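Local coordinates for guanine nucleotide exchange protein (PDB 1XSZ) that probably promotes nucleotide exchange on ADP-ribosylation factors through a Sec7 domain whose active site is covered by a C-terminal capping domain, at residues M82-N85 with G86-F89; A138-T141 with I142-N145. All coordinates share one frame; numbering follows the deposited sequence.

Contact 1: residues M82-N85 with G86-F89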
loop_
_atom_site.group_PDB
_atom_site.type_symbol
_atom_site.label_atom_id
_atom_site.label_comp_id
_atom_site.label_asym_id
_atom_site.label_seq_id
_atom_site.Cartn_x
_atom_site.Cartn_y
_atom_site.Cartn_z
ATOM N N MET A 82 -8.770 -5.019 18.128
ATOM C CA MET A 82 -10.097 -4.643 17.651
ATOM C C MET A 82 -11.060 -5.772 17.997
ATOM O O MET A 82 -10.686 -6.942 17.961
ATOM C CB MET A 82 -10.076 -4.420 16.138
ATOM C CG MET A 82 -9.210 -3.242 15.714
ATOM S SD MET A 82 -9.129 -3.018 13.925
ATOM C CE MET A 82 -10.722 -2.288 13.597
ATOM N N ASN A 83 -12.298 -5.419 18.330
ATOM C CA ASN A 83 -13.301 -6.414 18.702
ATOM C C ASN A 83 -14.275 -6.703 17.564
ATOM O O ASN A 83 -15.159 -5.894 17.283
ATOM C CB ASN A 83 -14.088 -5.927 19.924
ATOM C CG ASN A 83 -15.105 -6.947 20.415
ATOM O OD1 ASN A 83 -15.982 -6.626 21.222
ATOM N ND2 ASN A 83 -14.988 -8.179 19.943
ATOM N N PHE A 84 -14.115 -7.856 16.922
ATOM C CA PHE A 84 -14.988 -8.252 15.823
ATOM C C PHE A 84 -16.071 -9.214 16.296
ATOM O O PHE A 84 -16.960 -9.583 15.531
ATOM C CB PHE A 84 -14.173 -8.904 14.704
ATOM C CG PHE A 84 -13.189 -7.973 14.062
ATOM C CD1 PHE A 84 -13.628 -6.836 13.389
ATOM C CD2 PHE A 84 -11.824 -8.211 14.162
ATOM C CE1 PHE A 84 -12.720 -5.944 12.825
ATOM C CE2 PHE A 84 -10.906 -7.324 13.602
ATOM C CZ PHE A 84 -11.356 -6.190 12.934
ATOM N N ASN A 85 -15.995 -9.619 17.559
ATOM C CA ASN A 85 -16.986 -10.535 18.103
ATOM C C ASN A 85 -18.348 -9.854 18.163
ATOM O O ASN A 85 -18.513 -8.802 18.787
ATOM C CB ASN A 85 -16.569 -11.003 19.498
ATOM C CG ASN A 85 -17.593 -11.924 20.133
ATOM O OD1 ASN A 85 -18.642 -11.476 20.590
ATOM N ND2 ASN A 85 -17.299 -13.217 20.150
ATOM N N GLY A 86 -19.321 -10.461 17.500
ATOM C CA GLY A 86 -20.656 -9.901 17.482
ATOM C C GLY A 86 -21.061 -9.407 16.109
ATOM O O GLY A 86 -22.240 -9.356 15.787
ATOM N N GLN A 87 -20.075 -9.055 15.288
ATOM C CA GLN A 87 -20.348 -8.547 13.945
ATOM C C GLN A 87 -20.326 -9.636 12.892
ATOM O O GLN A 87 -19.624 -10.634 13.032
ATOM C CB GLN A 87 -19.302 -7.508 13.535
ATOM C CG GLN A 87 -19.243 -6.259 14.377
ATOM C CD GLN A 87 -18.235 -5.272 13.818
ATOM O OE1 GLN A 87 -18.601 -4.264 13.214
ATOM N NE2 GLN A 87 -16.960 -5.574 13.995
ATOM N N SER A 88 -21.093 -9.421 11.828
ATOM C CA SER A 88 -21.112 -10.350 10.707
ATOM C C SER A 88 -19.773 -10.152 9.993
ATOM O O SER A 88 -19.016 -9.228 10.312
ATOM C CB SER A 88 -22.248 -10.006 9.748
ATOM O OG SER A 88 -21.973 -8.793 9.065
ATOM N N PHE A 89 -19.483 -11.010 9.022
ATOM C CA PHE A 89 -18.233 -10.902 8.278
ATOM C C PHE A 89 -18.136 -9.561 7.553
ATOM O O PHE A 89 -17.120 -8.870 7.646
ATOM C CB PHE A 89 -18.122 -12.033 7.253
ATOM C CG PHE A 89 -16.882 -11.960 6.409
ATOM C CD1 PHE A 89 -15.666 -12.423 6.897
ATOM C CD2 PHE A 89 -16.922 -11.390 5.140
ATOM C CE1 PHE A 89 -14.501 -12.323 6.141
ATOM C CE2 PHE A 89 -15.757 -11.284 4.375
ATOM C CZ PHE A 89 -14.552 -11.750 4.873
#
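Phe84 and Gln87 share the same first torsion, CG anti to the carbonyl carbon (chi1 -64° and -62°), and this brings ring and amide together across the type II beta turn that joins helix 69-80 to helix 89-98 of the Sec7 domain. Beyond CG the Gln87 chain runs extended, carrying its amide to the rim of the phenyl ring, where Gln87 NE2 lies 3.6 Å from Phe84 CD1. The nitrogen sits at the ring edge, near its plane; with the two planes only 2° apart, the amide meets the ring edge on, not stacked on its face. At the other end of the amide, OE1 is hydrogen-bonded to Thr95 of helix 89-98, which probably limits the rotation of the amide.

The turn itself is closed by the backbone: Gln87 N donates to Phe84 O at 3.2 Å in a fairly straight bond. Gly86 occupies the third position with a positive phi. Phe84 is buried, with its ring edge-to-face with that of Phe116, whereas Asn85 and Gly86 are exposed at the outer end of the turn. Just past it, Ser88 is the N-cap of helix 89-98, with OG hydrogen-bonded to Glu91 N. Gln87 CB lies 3.7 Å from Phe84 O, the same oxygen that accepts the turn's hydrogen bond.

Contact 2: residues A138-T141 with I142-N145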
loop_
_atom_site.group_PDB
_atom_site.type_symbol
_atom_site.label_atom_id
_atom_site.label_comp_id
_atom_site.label_asym_id
_atom_site.label_seq_id
_atom_site.Cartn_x
_atom_site.Cartn_y
_atom_site.Cartn_z
ATOM N N ALA A 138 -12.688 -11.960 1.930
ATOM C CA ALA A 138 -12.432 -10.536 2.084
ATOM C C ALA A 138 -12.140 -9.832 0.766
ATOM O O ALA A 138 -12.783 -8.826 0.457
ATOM C CB ALA A 138 -11.291 -10.304 3.071
ATOM N N PHE A 139 -11.194 -10.345 -0.022
ATOM C CA PHE A 139 -10.905 -9.643 -1.261
ATOM C C PHE A 139 -12.009 -9.812 -2.299
ATOM O O PHE A 139 -12.232 -8.918 -3.112
ATOM C CB PHE A 139 -9.472 -9.952 -1.780
ATOM C CG PHE A 139 -9.299 -11.270 -2.487
ATOM C CD1 PHE A 139 -9.840 -11.480 -3.749
ATOM C CD2 PHE A 139 -8.483 -12.260 -1.934
ATOM C CE1 PHE A 139 -9.565 -12.650 -4.463
ATOM C CE2 PHE A 139 -8.203 -13.436 -2.641
ATOM C CZ PHE A 139 -8.745 -13.626 -3.908
ATOM N N GLN A 140 -12.745 -10.920 -2.251
ATOM C CA GLN A 140 -13.859 -11.094 -3.177
ATOM C C GLN A 140 -14.939 -10.065 -2.810
ATOM O O GLN A 140 -15.552 -9.465 -3.688
ATOM C CB GLN A 140 -14.432 -12.517 -3.085
ATOM C CG GLN A 140 -13.561 -13.604 -3.703
ATOM C CD GLN A 140 -13.503 -13.535 -5.217
ATOM O OE1 GLN A 140 -14.460 -13.125 -5.868
ATOM N NE2 GLN A 140 -12.385 -13.964 -5.785
ATOM N N THR A 141 -15.161 -9.845 -1.513
ATOM C CA THR A 141 -16.162 -8.876 -1.076
ATOM C C THR A 141 -15.742 -7.457 -1.457
ATOM O O THR A 141 -16.576 -6.643 -1.843
ATOM C CB THR A 141 -16.402 -8.978 0.444
ATOM O OG1 THR A 141 -16.810 -10.316 0.762
ATOM C CG2 THR A 141 -17.503 -8.016 0.879
ATOM N N ILE A 142 -14.447 -7.166 -1.356
ATOM C CA ILE A 142 -13.952 -5.851 -1.751
ATOM C C ILE A 142 -14.181 -5.661 -3.259
ATOM O O ILE A 142 -14.616 -4.596 -3.692
ATOM C CB ILE A 142 -12.463 -5.698 -1.375
ATOM C CG1 ILE A 142 -12.352 -5.573 0.149
ATOM C CG2 ILE A 142 -11.854 -4.471 -2.062
ATOM C CD1 ILE A 142 -10.946 -5.700 0.682
ATOM N N MET A 143 -13.910 -6.689 -4.062
ATOM C CA MET A 143 -14.154 -6.563 -5.497
ATOM C C MET A 143 -15.649 -6.417 -5.765
ATOM O O MET A 143 -16.062 -5.636 -6.627
ATOM C CB MET A 143 -13.648 -7.789 -6.272
ATOM C CG MET A 143 -12.138 -7.895 -6.395
ATOM S SD MET A 143 -11.606 -9.124 -7.624
ATOM C CE MET A 143 -12.135 -10.632 -6.851
ATOM N N LEU A 144 -16.460 -7.182 -5.042
ATOM C CA LEU A 144 -17.903 -7.131 -5.227
ATOM C C LEU A 144 -18.457 -5.743 -4.894
ATOM O O LEU A 144 -19.400 -5.272 -5.534
ATOM C CB LEU A 144 -18.577 -8.209 -4.366
ATOM C CG LEU A 144 -20.087 -8.370 -4.523
ATOM C CD1 LEU A 144 -20.432 -8.681 -5.976
ATOM C CD2 LEU A 144 -20.562 -9.498 -3.618
ATOM N N ASN A 145 -17.875 -5.092 -3.890
ATOM C CA ASN A 145 -18.307 -3.745 -3.520
ATOM C C ASN A 145 -18.155 -2.804 -4.727
ATOM O O ASN A 145 -19.055 -2.030 -5.035
ATOM C CB ASN A 145 -17.480 -3.257 -2.326
ATOM C CG ASN A 145 -17.804 -1.835 -1.925
ATOM O OD1 ASN A 145 -16.999 -0.916 -2.137
ATOM N ND2 ASN A 145 -18.977 -1.638 -1.345
#
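Met143 reaches back one helical turn to Phe139 and Gln140 on helix 131-149 of the Sec7 domain, and four successive i to i+4 backbone bonds show the segment to be regular alpha-helix. Ile142 N donates to Ala138 O, Met143 N to Phe139 O, Leu144 N to Gln140 O at 2.8 Å, and Asn145 N to Thr141 O. Their N-H...O angles lie between 148° and 160°, consistent with regular alpha-helix. On the side chains, Thr141 OG1 is hydrogen-bonded to Leu137 O.

The apolar contacts centre on the methionine methyl. Phe139 has CG between its backbone N and carbonyl carbon, and from there its side chain runs alongside that of Met143, pointing the same way. The Met143 chain bends at its last torsion, chi3 -67°, which turns CE back to the edge of the ring, in its plane and 4.0 Å from Phe139 CD1. The phenyl ring also stacks with Trp253 of helix 252-258 in the capping domain, and Met143 touches Trp253 and Phe256, so this side of the helix is part of the interface between the two domains.

Contacts of the methyl with a polar group involve Gln140, whose chain is bent at chi2 and crosses that of Met143. Met143 CE lies 3.5 Å from both Gln140 OE1 and Gln140 NE2, a packing contact shared by the two arms of the amide.

Side chains also pack on carbonyl oxygens of the preceding turn. Leu144 CB comes to 3.3 Å from Gln140 O, while its side chain touches Tyr186 and Ile189 of helix 179-191. Ile142 CG1 rests 3.3 Å from Ala138 O.

Both contacts belong to the helical Sec7 domain, with centres 18 Å apart on the same side of the chain's centre. They come in series along the chain: contact 1 closes in the loop leading to helix 89-98, and contact 2 follows within helix 131-149. Phe89, at the start of helix 89-98, joins them directly, its CZ packing 3.5 Å from Ala138 N and its CE2 3.9 Å from Thr141 OG1. Helix 179-191 packs against both, through Leu185 on Phe89 and on Thr141. The turn thus lies at the surface while its following helix leads into the core, and contact 2 continues from that core to the capping domain at helix 252-258.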